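Local coordinates for protein histidinol-phosphatase (Listeria monocytogenes serotype 4b str. H7858, PDB 6NLR) that probably hydrolyses histidinol phosphate to histidinol and phosphate in histidine biosynthesis, using a trinuclear metal centre in a PHP-domain barrel, at residues A[213-218]-A[249-254]. Numbering follows the deposited sequence.
Sequences LVKKRD and LQIPFV
K215 NZ gives a weak hydrogen bond to the backbone oxygen of Q250, with NZ 3.3 Å from O. The lysine reaches it from helix 201-217 with CG anti to the backbone N (chi1 -178°), a bend at chi2 (52°) and an extended chain beyond. L249 O lies against the outer part of this chain, 3.2 Å from both K215 CD and CE. Although K215 NZ is also only 3.5 Å from L249 O, the angle there is too poor for a bond, and the ammonium group keeps just the Q250 carbonyl within this contact. Both carbonyls stand at the C-terminal end of helix 240-248, where Q250, with positive phi, closes a Schellman motif; the positive charge of K215 probably suits the negative end of that helix dipole. D218 ends helix 201-217 in the same way. Each helix leads into a strand of one parallel sheet, 201-217 into 220-224 and 240-248 into its neighbour 253-256. Strand 220-224, helix 240-248 and strand 253-256 form a beta-alpha-beta crossover, with helix 201-217 just before it, in the TIM-barrel-like PHP fold. Toward the helix backbone the contact turns apolar. V214 CG1 touches both branches of I251, 3.7 Å from the CG2 methyl and 3.8 Å from CD1 at the tip of the longer one, and the two side chains cross at about a right angle. I251 CG1 also meets the base of the lysine, 4.1 Å from K215 CB. Outside this pair, V214 packs on I167 of helix 152-168, while I251 rests on L221 and A246.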
loop_
_atom_site.group_PDB
_atom_site.type_symbol
_atom_site.label_atom_id
_atom_site.label_comp_id
_atom_site.label_asym_id
_atom_site.label_seq_id
_atom_site.Cartn_x
_atom_site.Cartn_y
_atom_site.Cartn_z
ATOM N N LEU A 213 7.744 5.197 16.186
ATOM C CA LEU A 213 7.874 6.393 15.322
ATOM C C LEU A 213 6.509 6.742 14.702
ATOM O O LEU A 213 6.125 7.930 14.693
ATOM C CB LEU A 213 8.950 6.080 14.287
ATOM C CG LEU A 213 9.493 7.268 13.514
ATOM C CD1 LEU A 213 10.114 8.301 14.457
ATOM C CD2 LEU A 213 10.494 6.766 12.491
ATOM N N VAL A 214 5.760 5.739 14.247
ATOM C CA VAL A 214 4.356 5.922 13.787
ATOM C C VAL A 214 3.550 6.618 14.888
ATOM O O VAL A 214 2.809 7.572 14.592
ATOM C CB VAL A 214 3.715 4.582 13.386
ATOM C CG1 VAL A 214 2.217 4.690 13.269
ATOM C CG2 VAL A 214 4.308 4.052 12.099
ATOM N N LYS A 215 3.644 6.143 16.117
ATOM C CA LYS A 215 2.894 6.757 17.238
ATOM C C LYS A 215 3.360 8.210 17.456
ATOM O O LYS A 215 2.508 9.111 17.592
ATOM C CB LYS A 215 3.061 5.946 18.527
ATOM C CG LYS A 215 2.278 6.498 19.715
ATOM C CD LYS A 215 0.803 6.714 19.391
ATOM C CE LYS A 215 -0.014 7.178 20.574
ATOM N NZ LYS A 215 -1.445 7.221 20.191
ATOM N N LYS A 216 4.666 8.435 17.516
ATOM C CA LYS A 216 5.248 9.783 17.741
ATOM C C LYS A 216 4.776 10.749 16.634
ATOM O O LYS A 216 4.483 11.904 16.947
ATOM C CB LYS A 216 6.769 9.661 17.777
ATOM C CG LYS A 216 7.525 10.944 18.083
ATOM C CD LYS A 216 8.877 10.996 17.379
ATOM C CE LYS A 216 9.601 12.300 17.629
ATOM N NZ LYS A 216 9.897 12.472 19.068
ATOM N N ARG A 217 4.659 10.276 15.395
ATOM C CA ARG A 217 4.249 11.112 14.233
ATOM C C ARG A 217 2.717 11.253 14.174
ATOM O O ARG A 217 2.233 12.058 13.355
ATOM C CB ARG A 217 4.767 10.460 12.957
ATOM C CG ARG A 217 6.249 10.650 12.686
ATOM C CD ARG A 217 6.237 11.962 11.970
ATOM N NE ARG A 217 7.131 11.937 10.869
ATOM C CZ ARG A 217 7.313 12.937 10.035
ATOM N NH1 ARG A 217 6.636 14.065 10.186
ATOM N NH2 ARG A 217 8.179 12.783 9.049
ATOM N N ASP A 218 1.984 10.502 15.005
ATOM C CA ASP A 218 0.502 10.483 15.027
ATOM C C ASP A 218 -0.015 9.963 13.677
ATOM O O ASP A 218 -1.024 10.480 13.174
ATOM C CB ASP A 218 -0.061 11.870 15.330
ATOM C CG ASP A 218 -1.470 11.839 15.896
ATOM O OD1 ASP A 218 -1.755 10.941 16.706
ATOM O OD2 ASP A 218 -2.261 12.735 15.551
ATOM N N LEU A 249 0.115 0.512 21.565
ATOM C CA LEU A 249 0.601 1.916 21.419
ATOM C C LEU A 249 -0.552 2.846 21.008
ATOM O O LEU A 249 -0.305 4.002 20.795
ATOM C CB LEU A 249 1.744 1.941 20.392
ATOM C CG LEU A 249 3.036 1.262 20.852
ATOM C CD1 LEU A 249 4.032 1.119 19.725
ATOM C CD2 LEU A 249 3.674 2.025 21.993
ATOM N N GLN A 250 -1.767 2.327 20.870
ATOM C CA GLN A 250 -2.979 3.051 20.398
ATOM C C GLN A 250 -2.738 3.696 19.033
ATOM O O GLN A 250 -3.179 4.806 18.817
ATOM C CB GLN A 250 -3.393 4.066 21.457
ATOM C CG GLN A 250 -3.656 3.417 22.801
ATOM C CD GLN A 250 -3.873 4.529 23.781
ATOM O OE1 GLN A 250 -2.923 5.014 24.376
ATOM N NE2 GLN A 250 -5.105 5.006 23.867
ATOM N N ILE A 251 -2.055 2.996 18.138
ATOM C CA ILE A 251 -1.957 3.382 16.710
ATOM C C ILE A 251 -3.249 2.917 16.034
ATOM O O ILE A 251 -3.584 1.724 16.060
ATOM C CB ILE A 251 -0.728 2.756 16.048
ATOM C CG1 ILE A 251 0.586 3.236 16.680
ATOM C CG2 ILE A 251 -0.789 2.980 14.552
ATOM C CD1 ILE A 251 1.812 2.385 16.317
ATOM N N PRO A 252 -3.997 3.829 15.388
ATOM C CA PRO A 252 -5.211 3.451 14.685
ATOM C C PRO A 252 -4.878 2.620 13.447
ATOM O O PRO A 252 -3.889 2.884 12.772
ATOM C CB PRO A 252 -5.878 4.770 14.263
ATOM C CG PRO A 252 -5.151 5.836 15.083
ATOM C CD PRO A 252 -3.760 5.277 15.324
ATOM N N PHE A 253 -5.773 1.678 13.164
ATOM C CA PHE A 253 -5.813 0.871 11.920
ATOM C C PHE A 253 -7.047 1.278 11.124
ATOM O O PHE A 253 -8.069 1.529 11.720
ATOM C CB PHE A 253 -5.857 -0.623 12.247
ATOM C CG PHE A 253 -4.524 -1.216 12.615
ATOM C CD1 PHE A 253 -3.603 -1.543 11.627
ATOM C CD2 PHE A 253 -4.184 -1.424 13.944
ATOM C CE1 PHE A 253 -2.379 -2.086 11.973
ATOM C CE2 PHE A 253 -2.972 -1.987 14.282
ATOM C CZ PHE A 253 -2.071 -2.320 13.295
ATOM N N VAL A 254 -6.903 1.355 9.805
ATOM C CA VAL A 254 -8.038 1.442 8.853
ATOM C C VAL A 254 -7.986 0.196 7.967
ATOM O O VAL A 254 -6.948 -0.017 7.311
ATOM C CB VAL A 254 -7.956 2.732 8.016
ATOM C CG1 VAL A 254 -9.155 2.861 7.087
ATOM C CG2 VAL A 254 -7.789 3.963 8.901
#